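PDB 1VI0: fatty acid metabolism regulator protein from Bacillus subtilis, which represses transcription of genes for fatty acid transport and beta-oxidation, its binding to DNA being inhibited by long-chain fatty acyl-CoA. Local coordinates for residues A[90-95]-A[164-169]; A[101-106]-A[172-177]; A[12-17]-A[61-66]. All blocks are in the same frame, centred on the assembly; numbering follows the deposited sequence.

Contact 1 of 3, residues A[90-95]-A[164-169]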
loop_
_atom_site.group_PDB
_atom_site.type_symbol
_atom_site.label_atom_id
_atom_site.label_comp_id
_atom_site.label_asym_id
_atom_site.label_seq_id
_atom_site.Cartn_x
_atom_site.Cartn_y
_atom_site.Cartn_z
ATOM N N SER A 90 15.986 5.204 6.518
ATOM C CA SER A 90 16.126 5.290 7.989
ATOM C C SER A 90 15.312 6.431 8.566
ATOM O O SER A 90 14.654 6.234 9.605
ATOM C CB SER A 90 17.613 5.382 8.314
ATOM O OG SER A 90 18.161 6.610 7.964
ATOM N N LYS A 91 15.186 7.568 7.855
ATOM C CA LYS A 91 14.406 8.675 8.349
ATOM C C LYS A 91 12.897 8.367 8.297
ATOM O O LYS A 91 12.210 8.706 9.277
ATOM C CB LYS A 91 14.794 10.006 7.750
ATOM C CG LYS A 91 16.274 10.339 8.030
ATOM C CD LYS A 91 16.382 11.025 9.387
ATOM C CE LYS A 91 17.491 10.428 10.237
ATOM N NZ LYS A 91 17.103 9.077 10.779
ATOM N N HIS A 92 12.485 7.687 7.264
ATOM C CA HIS A 92 11.048 7.293 7.143
ATOM C C HIS A 92 10.683 6.366 8.314
ATOM O O HIS A 92 9.729 6.568 9.070
ATOM C CB HIS A 92 10.805 6.697 5.790
ATOM C CG HIS A 92 9.409 6.307 5.400
ATOM N ND1 HIS A 92 8.896 6.463 4.118
ATOM C CD2 HIS A 92 8.451 5.693 6.108
ATOM C CE1 HIS A 92 7.675 5.917 4.089
ATOM N NE2 HIS A 92 7.365 5.460 5.314
ATOM N N PHE A 93 11.483 5.316 8.511
ATOM C CA PHE A 93 11.239 4.321 9.571
ATOM C C PHE A 93 11.283 4.976 10.951
ATOM O O PHE A 93 10.349 4.749 11.733
ATOM C CB PHE A 93 12.336 3.222 9.439
ATOM C CG PHE A 93 12.112 2.269 8.297
ATOM C CD1 PHE A 93 11.020 2.332 7.423
ATOM C CD2 PHE A 93 12.927 1.126 8.209
ATOM C CE1 PHE A 93 10.855 1.366 6.468
ATOM C CE2 PHE A 93 12.741 0.168 7.234
ATOM C CZ PHE A 93 11.663 0.286 6.344
ATOM N N SER A 94 12.267 5.848 11.182
ATOM C CA SER A 94 12.433 6.516 12.452
ATOM C C SER A 94 11.255 7.403 12.838
ATOM O O SER A 94 10.817 7.446 14.001
ATOM C CB SER A 94 13.736 7.342 12.533
ATOM O OG SER A 94 14.838 6.418 12.513
ATOM N N LEU A 95 10.774 8.208 11.939
ATOM C CA LEU A 95 9.604 9.071 12.159
ATOM C C LEU A 95 8.413 8.260 12.642
ATOM O O LEU A 95 7.888 8.535 13.743
ATOM C CB LEU A 95 9.293 9.719 10.811
ATOM C CG LEU A 95 8.372 10.939 10.734
ATOM C CD1 LEU A 95 7.153 10.666 9.886
ATOM C CD2 LEU A 95 8.013 11.522 12.081
ATOM N N GLU A 164 5.482 -0.968 2.473
ATOM C CA GLU A 164 4.915 -2.302 2.887
ATOM C C GLU A 164 5.705 -2.786 4.118
ATOM O O GLU A 164 5.102 -3.513 4.945
ATOM C CB GLU A 164 5.026 -3.292 1.740
ATOM C CG GLU A 164 4.595 -4.709 2.093
ATOM C CD GLU A 164 3.110 -4.788 2.459
ATOM O OE1 GLU A 164 2.336 -3.893 2.124
ATOM O OE2 GLU A 164 2.796 -5.799 3.147
ATOM N N THR A 165 6.973 -2.417 4.176
ATOM C CA THR A 165 7.743 -2.783 5.405
ATOM C C THR A 165 7.119 -2.153 6.623
ATOM O O THR A 165 6.878 -2.824 7.681
ATOM C CB THR A 165 9.245 -2.484 5.233
ATOM O OG1 THR A 165 9.756 -3.183 4.099
ATOM C CG2 THR A 165 9.944 -3.071 6.489
ATOM N N VAL A 166 6.663 -0.894 6.532
ATOM C CA VAL A 166 6.007 -0.199 7.625
ATOM C C VAL A 166 4.656 -0.869 7.877
ATOM O O VAL A 166 4.277 -1.151 9.012
ATOM C CB VAL A 166 5.867 1.301 7.331
ATOM C CG1 VAL A 166 5.200 1.945 8.571
ATOM C CG2 VAL A 166 7.251 1.961 7.167
ATOM N N THR A 167 3.865 -1.111 6.857
ATOM C CA THR A 167 2.534 -1.757 7.054
ATOM C C THR A 167 2.646 -3.101 7.740
ATOM O O THR A 167 1.902 -3.383 8.713
ATOM C CB THR A 167 1.882 -1.869 5.667
ATOM O OG1 THR A 167 1.494 -0.560 5.252
ATOM C CG2 THR A 167 0.627 -2.754 5.752
ATOM N N THR A 168 3.609 -3.914 7.410
ATOM C CA THR A 168 3.805 -5.229 8.027
ATOM C C THR A 168 4.106 -5.035 9.498
ATOM O O THR A 168 3.444 -5.678 10.349
ATOM C CB THR A 168 4.846 -6.016 7.242
ATOM O OG1 THR A 168 4.320 -6.336 5.919
ATOM C CG2 THR A 168 5.177 -7.318 7.952
ATOM N N TRP A 169 4.971 -4.096 9.840
ATOM C CA TRP A 169 5.254 -3.773 11.262
ATOM C C TRP A 169 4.051 -3.219 11.989
ATOM O O TRP A 169 3.674 -3.685 13.101
ATOM C CB TRP A 169 6.397 -2.788 11.204
ATOM C CG TRP A 169 6.693 -2.062 12.443
ATOM C CD1 TRP A 169 7.429 -2.514 13.505
ATOM C CD2 TRP A 169 6.371 -0.711 12.746
ATOM N NE1 TRP A 169 7.576 -1.556 14.439
ATOM C CE2 TRP A 169 6.936 -0.399 13.978
ATOM C CE3 TRP A 169 5.691 0.312 11.998
ATOM C CZ2 TRP A 169 6.806 0.840 14.575
ATOM C CZ3 TRP A 169 5.567 1.519 12.601
ATOM C CH2 TRP A 169 6.124 1.813 13.866
#

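Contact 2 of 3, residues A[101-106]-A[172-177]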
loop_
_atom_site.group_PDB
_atom_site.type_symbol
_atom_site.label_atom_id
_atom_site.label_comp_id
_atom_site.label_asym_id
_atom_site.label_seq_id
_atom_site.Cartn_x
_atom_site.Cartn_y
_atom_site.Cartn_z
ATOM N N ASN A 101 0.828 6.459 17.028
ATOM C CA ASN A 101 -0.481 6.891 16.445
ATOM C C ASN A 101 -0.295 7.430 15.053
ATOM O O ASN A 101 -1.071 7.092 14.146
ATOM C CB ASN A 101 -1.115 7.885 17.403
ATOM C CG ASN A 101 -1.670 7.200 18.652
ATOM O OD1 ASN A 101 -2.016 6.018 18.658
ATOM N ND2 ASN A 101 -1.850 7.996 19.688
ATOM N N LEU A 102 0.772 8.206 14.826
ATOM C CA LEU A 102 0.987 8.648 13.456
ATOM C C LEU A 102 1.121 7.461 12.512
ATOM O O LEU A 102 0.617 7.557 11.379
ATOM C CB LEU A 102 2.246 9.532 13.418
ATOM C CG LEU A 102 2.550 10.118 12.031
ATOM C CD1 LEU A 102 1.349 10.921 11.519
ATOM C CD2 LEU A 102 3.787 10.987 12.044
ATOM N N ALA A 103 1.855 6.402 12.866
ATOM C CA ALA A 103 1.988 5.231 12.008
ATOM C C ALA A 103 0.661 4.569 11.696
ATOM O O ALA A 103 0.440 4.103 10.574
ATOM C CB ALA A 103 2.930 4.214 12.667
ATOM N N ILE A 104 -0.279 4.541 12.644
ATOM C CA ILE A 104 -1.614 3.957 12.417
ATOM C C ILE A 104 -2.347 4.883 11.418
ATOM O O ILE A 104 -2.946 4.431 10.452
ATOM C CB ILE A 104 -2.410 3.806 13.703
ATOM C CG1 ILE A 104 -1.911 2.589 14.514
ATOM C CG2 ILE A 104 -3.916 3.561 13.357
ATOM C CD1 ILE A 104 -2.432 2.541 15.938
ATOM N N VAL A 105 -2.134 6.176 11.604
ATOM C CA VAL A 105 -2.751 7.159 10.685
ATOM C C VAL A 105 -2.217 6.987 9.275
ATOM O O VAL A 105 -3.003 6.768 8.343
ATOM C CB VAL A 105 -2.645 8.572 11.202
ATOM C CG1 VAL A 105 -3.023 9.609 10.099
ATOM C CG2 VAL A 105 -3.506 8.844 12.439
ATOM N N THR A 106 -0.885 6.915 9.075
ATOM C CA THR A 106 -0.276 6.819 7.780
ATOM C C THR A 106 -0.535 5.489 7.100
ATOM O O THR A 106 -0.755 5.483 5.889
ATOM C CB THR A 106 1.223 7.158 7.755
ATOM O OG1 THR A 106 1.907 6.162 8.552
ATOM C CG2 THR A 106 1.516 8.545 8.347
ATOM N N ASN A 172 1.746 -6.066 12.898
ATOM C CA ASN A 172 2.256 -6.800 14.044
ATOM C C ASN A 172 2.342 -5.973 15.288
ATOM O O ASN A 172 3.280 -6.028 16.102
ATOM C CB ASN A 172 3.617 -7.428 13.648
ATOM C CG ASN A 172 3.392 -8.555 12.688
ATOM O OD1 ASN A 172 3.072 -9.693 13.123
ATOM N ND2 ASN A 172 3.533 -8.320 11.386
ATOM N N ASP A 173 1.488 -4.943 15.398
ATOM C CA ASP A 173 1.367 -4.069 16.525
ATOM C C ASP A 173 2.595 -3.286 16.879
ATOM O O ASP A 173 2.922 -2.957 18.008
ATOM C CB ASP A 173 0.946 -4.981 17.745
ATOM C CG ASP A 173 -0.563 -5.248 17.649
ATOM O OD1 ASP A 173 -0.959 -6.322 17.149
ATOM O OD2 ASP A 173 -1.320 -4.360 18.096
ATOM N N GLN A 174 3.451 -3.022 15.863
ATOM C CA GLN A 174 4.670 -2.288 15.963
ATOM C C GLN A 174 5.575 -2.877 17.070
ATOM O O GLN A 174 6.307 -2.151 17.683
ATOM C CB GLN A 174 4.412 -0.797 16.262
ATOM C CG GLN A 174 3.413 -0.166 15.288
ATOM C CD GLN A 174 2.980 1.233 15.636
ATOM O OE1 GLN A 174 3.738 2.087 16.128
ATOM N NE2 GLN A 174 1.708 1.560 15.354
ATOM N N LYS A 175 5.561 -4.211 17.133
ATOM C CA LYS A 175 6.280 -4.857 18.254
ATOM C C LYS A 175 7.752 -5.093 18.015
ATOM O O LYS A 175 8.499 -5.342 19.011
ATOM C CB LYS A 175 5.533 -6.140 18.586
ATOM C CG LYS A 175 5.608 -7.275 17.610
ATOM C CD LYS A 175 4.879 -8.508 18.187
ATOM C CE LYS A 175 4.353 -9.427 17.100
ATOM N NZ LYS A 175 3.852 -10.733 17.712
ATOM N N TYR A 176 8.264 -4.999 16.801
ATOM C CA TYR A 176 9.709 -5.213 16.537
ATOM C C TYR A 176 10.391 -3.954 16.096
ATOM O O TYR A 176 9.744 -2.945 15.796
ATOM C CB TYR A 176 9.925 -6.419 15.655
ATOM C CG TYR A 176 9.195 -6.327 14.315
ATOM C CD1 TYR A 176 9.751 -5.582 13.269
ATOM C CD2 TYR A 176 8.025 -7.012 14.109
ATOM C CE1 TYR A 176 9.106 -5.578 12.017
ATOM C CE2 TYR A 176 7.385 -6.999 12.866
ATOM C CZ TYR A 176 7.935 -6.279 11.824
ATOM O OH TYR A 176 7.258 -6.287 10.607
ATOM N N ASP A 177 11.720 -3.914 16.088
ATOM C CA ASP A 177 12.530 -2.772 15.810
ATOM C C ASP A 177 12.616 -2.439 14.311
ATOM O O ASP A 177 13.592 -2.710 13.610
ATOM C CB ASP A 177 13.968 -3.008 16.356
ATOM C CG ASP A 177 14.796 -1.786 16.369
ATOM O OD1 ASP A 177 14.515 -0.739 15.717
ATOM O OD2 ASP A 177 15.910 -1.861 16.994
#

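Contact 3 of 3, residues A[12-17]-A[61-66]. With DCC (dodecyl-coa), chain C.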
loop_
_atom_site.group_PDB
_atom_site.type_symbol
_atom_site.label_atom_id
_atom_site.label_comp_id
_atom_site.label_asym_id
_atom_site.label_seq_id
_atom_site.Cartn_x
_atom_site.Cartn_y
_atom_site.Cartn_z
ATOM N N GLN A 12 -1.956 22.065 17.964
ATOM C CA GLN A 12 -2.575 21.326 19.046
ATOM C C GLN A 12 -3.723 20.450 18.496
ATOM O O GLN A 12 -4.014 19.369 18.997
ATOM C CB GLN A 12 -3.228 22.251 20.079
ATOM C CG GLN A 12 -2.259 22.853 21.085
ATOM C CD GLN A 12 -3.056 23.799 22.011
ATOM O OE1 GLN A 12 -3.737 23.262 22.887
ATOM N NE2 GLN A 12 -2.962 25.079 21.726
ATOM N N ILE A 13 -4.464 21.090 17.566
ATOM C CA ILE A 13 -5.575 20.354 16.948
ATOM C C ILE A 13 -5.052 19.235 16.051
ATOM O O ILE A 13 -5.564 18.114 16.114
ATOM C CB ILE A 13 -6.473 21.301 16.131
ATOM C CG1 ILE A 13 -7.284 22.180 17.113
ATOM C CG2 ILE A 13 -7.415 20.524 15.231
ATOM C CD1 ILE A 13 -7.721 23.502 16.470
ATOM N N ILE A 14 -4.054 19.560 15.231
ATOM C CA ILE A 14 -3.499 18.478 14.375
ATOM C C ILE A 14 -3.012 17.304 15.217
ATOM O O ILE A 14 -3.257 16.139 14.940
ATOM C CB ILE A 14 -2.352 19.019 13.522
ATOM C CG1 ILE A 14 -2.867 20.038 12.511
ATOM C CG2 ILE A 14 -1.646 17.857 12.813
ATOM C CD1 ILE A 14 -3.762 19.483 11.436
ATOM N N ASP A 15 -2.366 17.575 16.356
ATOM C CA ASP A 15 -1.841 16.519 17.220
ATOM C C ASP A 15 -2.925 15.736 17.889
ATOM O O ASP A 15 -2.894 14.496 18.023
ATOM C CB ASP A 15 -0.868 17.150 18.227
ATOM C CG ASP A 15 0.500 17.433 17.664
ATOM O OD1 ASP A 15 0.779 17.249 16.475
ATOM O OD2 ASP A 15 1.367 17.901 18.467
ATOM N N ALA A 16 -4.015 16.432 18.294
ATOM C CA ALA A 16 -5.137 15.717 18.888
ATOM C C ALA A 16 -5.822 14.878 17.823
ATOM O O ALA A 16 -6.233 13.750 18.071
ATOM C CB ALA A 16 -6.112 16.705 19.500
ATOM N N ALA A 17 -5.901 15.409 16.598
ATOM C CA ALA A 17 -6.497 14.663 15.487
ATOM C C ALA A 17 -5.747 13.347 15.255
ATOM O O ALA A 17 -6.388 12.315 15.103
ATOM C CB ALA A 17 -6.488 15.474 14.220
ATOM N N LYS A 61 -0.543 16.986 5.143
ATOM C CA LYS A 61 0.281 18.019 4.534
ATOM C C LYS A 61 1.332 18.625 5.448
ATOM O O LYS A 61 2.454 18.858 5.000
ATOM C CB LYS A 61 -0.650 19.136 4.010
ATOM C CG LYS A 61 0.031 20.147 3.117
ATOM C CD LYS A 61 -1.064 21.013 2.435
ATOM C CE LYS A 61 -0.434 22.133 1.637
ATOM N NZ LYS A 61 0.224 23.152 2.512
ATOM N N GLU A 62 0.987 18.850 6.698
ATOM C CA GLU A 62 1.839 19.400 7.726
ATOM C C GLU A 62 2.957 18.435 8.101
ATOM O O GLU A 62 4.131 18.836 8.115
ATOM C CB GLU A 62 0.960 19.683 8.969
ATOM C CG GLU A 62 1.722 20.241 10.155
ATOM C CD GLU A 62 2.659 21.349 9.717
ATOM O OE1 GLU A 62 2.203 22.212 8.922
ATOM O OE2 GLU A 62 3.841 21.303 10.114
ATOM N N LYS A 63 2.628 17.208 8.371
ATOM C CA LYS A 63 3.609 16.185 8.767
ATOM C C LYS A 63 4.508 15.860 7.595
ATOM O O LYS A 63 5.754 15.845 7.729
ATOM C CB LYS A 63 2.930 14.976 9.343
ATOM C CG LYS A 63 2.076 15.055 10.567
ATOM C CD LYS A 63 2.797 15.557 11.810
ATOM C CE LYS A 63 1.937 15.362 13.052
ATOM N NZ LYS A 63 2.728 15.653 14.307
HETATM N N MSE A 64 3.952 15.726 6.370
HETATM C CA MSE A 64 4.790 15.465 5.202
HETATM C C MSE A 64 5.765 16.591 4.961
HETATM O O MSE A 64 6.937 16.400 4.591
HETATM C CB MSE A 64 3.950 15.250 3.914
HETATM C CG MSE A 64 4.789 15.069 2.653
HETATM SE SE MSE A 64 5.890 13.450 2.842
HETATM C CE MSE A 64 4.658 12.164 2.194
ATOM N N GLY A 65 5.255 17.830 5.064
ATOM C CA GLY A 65 6.080 19.010 4.846
ATOM C C GLY A 65 7.270 19.055 5.773
ATOM O O GLY A 65 8.395 19.396 5.359
ATOM N N GLN A 66 7.099 18.785 7.064
ATOM C CA GLN A 66 8.247 18.775 7.968
ATOM C C GLN A 66 9.234 17.696 7.499
ATOM O O GLN A 66 10.423 17.948 7.327
ATOM C CB GLN A 66 7.834 18.526 9.427
ATOM C CG GLN A 66 6.783 19.518 9.888
ATOM C CD GLN A 66 6.561 19.621 11.359
ATOM O OE1 GLN A 66 6.236 18.649 12.056
ATOM N NE2 GLN A 66 6.716 20.837 11.911
HETATM C C2 DCC C . 3.995 4.102 -17.066
HETATM C C4 DCC C . 3.160 5.549 -15.564
HETATM C C5 DCC C . 3.718 4.888 -14.494
HETATM C C6 DCC C . 4.429 3.713 -14.825
HETATM C C8 DCC C . 2.709 6.564 -13.690
HETATM C C10 DCC C . 5.300 10.738 5.846
HETATM C C11 DCC C . 5.016 11.211 7.283
HETATM C C12 DCC C . 3.830 12.165 7.391
HETATM N N9 DCC C . 2.490 6.619 -15.046
HETATM N N7 DCC C . 3.409 5.524 -13.309
HETATM N N3 DCC C . 3.279 5.221 -16.868
HETATM N N1 DCC C . 4.606 3.361 -16.117
HETATM N N6 DCC C . 4.979 2.960 -13.872
HETATM C "C1'" DCC C . 1.835 7.707 -15.860
HETATM C "C2'" DCC C . 0.522 8.243 -15.250
HETATM O "O2'" DCC C . -0.551 7.534 -15.925
HETATM C "C3'" DCC C . 0.522 9.713 -15.785
HETATM O "O3'" DCC C . 0.272 9.664 -17.234
HETATM C "C4'" DCC C . 2.054 10.051 -15.594
HETATM O "O4'" DCC C . 2.746 8.811 -15.742
HETATM C "C5'" DCC C . 2.293 10.756 -14.278
HETATM O "O5'" DCC C . 1.711 10.063 -13.136
HETATM P P1 DCC C . 2.509 9.794 -11.785
HETATM O O11 DCC C . 1.618 9.127 -10.859
HETATM O O12 DCC C . 3.867 9.115 -12.152
HETATM O O6 DCC C . 2.943 11.200 -11.291
HETATM P P2 DCC C . 1.819 12.068 -10.752
HETATM O O21 DCC C . 2.514 13.190 -10.017
HETATM O O22 DCC C . 0.869 12.366 -11.830
HETATM O O7 DCC C . 0.998 11.264 -9.605
HETATM C CPA DCC C . 1.566 11.275 -8.220
HETATM C CPB DCC C . 0.645 10.444 -7.278
HETATM C CP8 DCC C . 0.254 9.124 -7.967
HETATM C CP7 DCC C . -0.619 11.268 -7.063
HETATM C CP9 DCC C . 1.225 10.257 -5.922
HETATM O OP3 DCC C . 1.365 8.447 -8.456
HETATM C CP6 DCC C . -0.570 8.209 -7.083
HETATM O OP2 DCC C . -1.682 8.558 -6.711
HETATM N NP2 DCC C . 0.010 7.073 -6.811
HETATM C CP5 DCC C . -0.665 6.057 -5.902
HETATM C CP4 DCC C . 0.014 6.288 -4.496
HETATM C CP3 DCC C . -0.731 5.487 -3.413
HETATM O OP1 DCC C . -1.926 5.694 -3.210
HETATM N NP1 DCC C . -0.031 4.589 -2.801
HETATM C CP2 DCC C . -0.526 3.676 -1.748
HETATM C CP1 DCC C . 0.231 4.117 -0.531
HETATM S S DCC C . 0.269 5.885 -0.162
HETATM P P3 DCC C . -0.665 10.629 -18.116
HETATM O O31 DCC C . -1.870 10.925 -17.341
HETATM O O32 DCC C . 0.077 11.859 -18.433
HETATM O O33 DCC C . -0.915 9.789 -19.338
HETATM C CA1 DCC C . -1.289 6.073 0.740
HETATM C CA2 DCC C . -1.326 7.367 1.613
HETATM O OA1 DCC C . -2.164 5.237 0.711
HETATM C CA3 DCC C . -0.580 7.198 2.950
HETATM C CA4 DCC C . 0.539 8.116 3.272
HETATM C CA5 DCC C . 1.918 7.512 3.129
HETATM C CA6 DCC C . 2.922 7.978 4.168
HETATM C CA7 DCC C . 4.014 8.891 3.659
HETATM C CA8 DCC C . 5.369 8.784 4.258
HETATM C CA9 DCC C . 5.511 9.221 5.720
#

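Contact 1 of 3, residues A[90-95]-A[164-169]
Phe-93 and Val-166 mark the nearest passage of helical segments 90-95 and 164-169, their CA atoms 7.2 Å apart, with the segment axes 11.0 Å apart at closest and the N-to-C directions 25° from parallel. At this spacing side chains must span the gap, and Phe-93 does most of it. With CG anti to the carbonyl carbon (chi1 -76°), its ring runs past Val-166 in the opposite sense, so that Val-166 CG2 lies 3.7 Å from Phe-93 CE1 and almost as near to CD1. The far end of the ring meets Thr-165, the two side chains crossing at about a right angle: Phe-93 CZ is 3.8 Å from Thr-165 CG2, and Thr-165 CB is equally close to it. Thr-165 OG1 is turned to its own helix, hydrogen-bonded to Thr-161 O, which leaves the methyl to meet the ring. The methyl CG2 of Val-166 is shared by a second ring, lying 4.0 Å from His-92 NE2. On the other ring nitrogen, ND1, His-92 is hydrogen-bonded to Tyr-128 OH, which probably helps to fix the imidazole beside the dodecyl-CoA that it touches. This buried packing joins helices 81-97 and 151-171 of the ligand-binding region. Helix 182-191 adds Ser-182 and Val-185 against Phe-93, Gln-107 of helix 100-109 touches Val-166, Phe-67 of helix 52-75 reaches His-92, and Gln-156 of the second subunit packs on Thr-165.

Contact 2 of 3, residues A[101-106]-A[172-177]
Gln-174 reaches from the loop after helix 151-171 to Ala-103 and Ile-104 on helical segment 101-106, and its carboxamide does all the touching. The chain leaves the backbone with CG anti to the carbonyl carbon (chi1 -52°) and is extended at the next torsion (chi2 172°), which carries the amide nitrogen about half-way across the 8.9 Å between Gln-174 CA and Ala-103 CA. The methyl of Ala-103 meets both ends of the amide almost evenly: its CB is 4.0 Å from Gln-174 NE2 and 4.1 Å from OE1, and it stands to one side of the amide plane. Ile-104 approaches the nitrogen end, crossing the glutamine at about a right angle, with its CG1 methylene 3.9 Å from Gln-174 NE2. The starting point of this reach is set by the helix end. Asp-173, with positive phi, is the C-prime residue of a Schellman motif in which Gln-174 N returns to Trp-169 O and Asp-173 N to Val-170 O. Trp-169 packs on both Ala-103 and Gln-174, adding the end of helix 151-171 to the joint, while Tyr-176 meets the tryptophan edge-to-face. Between the two segments the contacts are thus van der Waals contacts of a polar group with aliphatic carbons. The amide's polar anchor lies just before the helical segment, where Gln-174 NE2 is hydrogen-bonded to His-100 O, so this side chain ties the loop to the first turn of helix 100-109 by one hydrogen bond, with van der Waals contact of the amide on aliphatic carbon beside it.

Contact 3 of 3, residues A[12-17]-A[61-66]
Asp-15 and Lys-63 form the polar link between helical segments 12-17 and 61-66, a salt bridge whose hydrogen bond, from Lys-63 NZ to Asp-15 OD1, is long at 3.3 Å and weak. The two side chains cross at about a right angle, and only the lysine end meets the carboxylate, through OD1. Asp-15 is exposed, so solvent probably screens this pairing. Apolar contact is looser still. Ile-14 points at the other helix, and its CG2 methyl comes within 4.4 Å of Lys-63 CE, while its nearest backbone counterpart is Glu-62, with Ile-14 CA and Glu-62 CA 8.6 Å apart. More packing comes from one turn earlier on the same long helix, where Leu-59 touches both Ile-14 and Ala-17. In the TetR fold, helix 9-24 belongs to the DNA-binding domain, and helix 52-75 leads from that domain into the ligand-binding region; through adjoining residues, helix 9-24 packs Ile-13 on Ile-45 and Tyr-48 and Ala-16 on Gln-37 and Ala-38, four partners that lie within the predicted helix-turn-helix, residues 30-49. The third kind of interaction is with the acyl chain of dodecyl-CoA. Lys-63 CB is 3.5 Å from the terminal carbon C12, and the bend at chi2 (-60°) takes the rest of the lysine toward Asp-15. Next along, the selenomethionine Met-64 lays its CE methyl 3.6 Å from CA7 of the ligand, with SE 4.1 Å from C10.

In the fold
From the N terminus, contact 3 closes first: residues 12-17 return to 61-66 after a loop that holds helices 31-38 and 42-48, so it ties the first helix to the one leading out of the DNA-binding domain. Contacts 1 and 2 both open after contact 3 has closed, and they cross each other, because 90-95, 101-106, 164-169 and 172-177 pair alternately. Together they bind helices 81-97 and 100-109 to helix 151-171 and the loop beyond it. Their centres are 8 Å apart, and Trp-169 joins them. Contact 3 lies about 18 Å from contact 1 and 17 Å from contact 2, centre to centre; all three contacts hold residues of the dodecyl-CoA pocket.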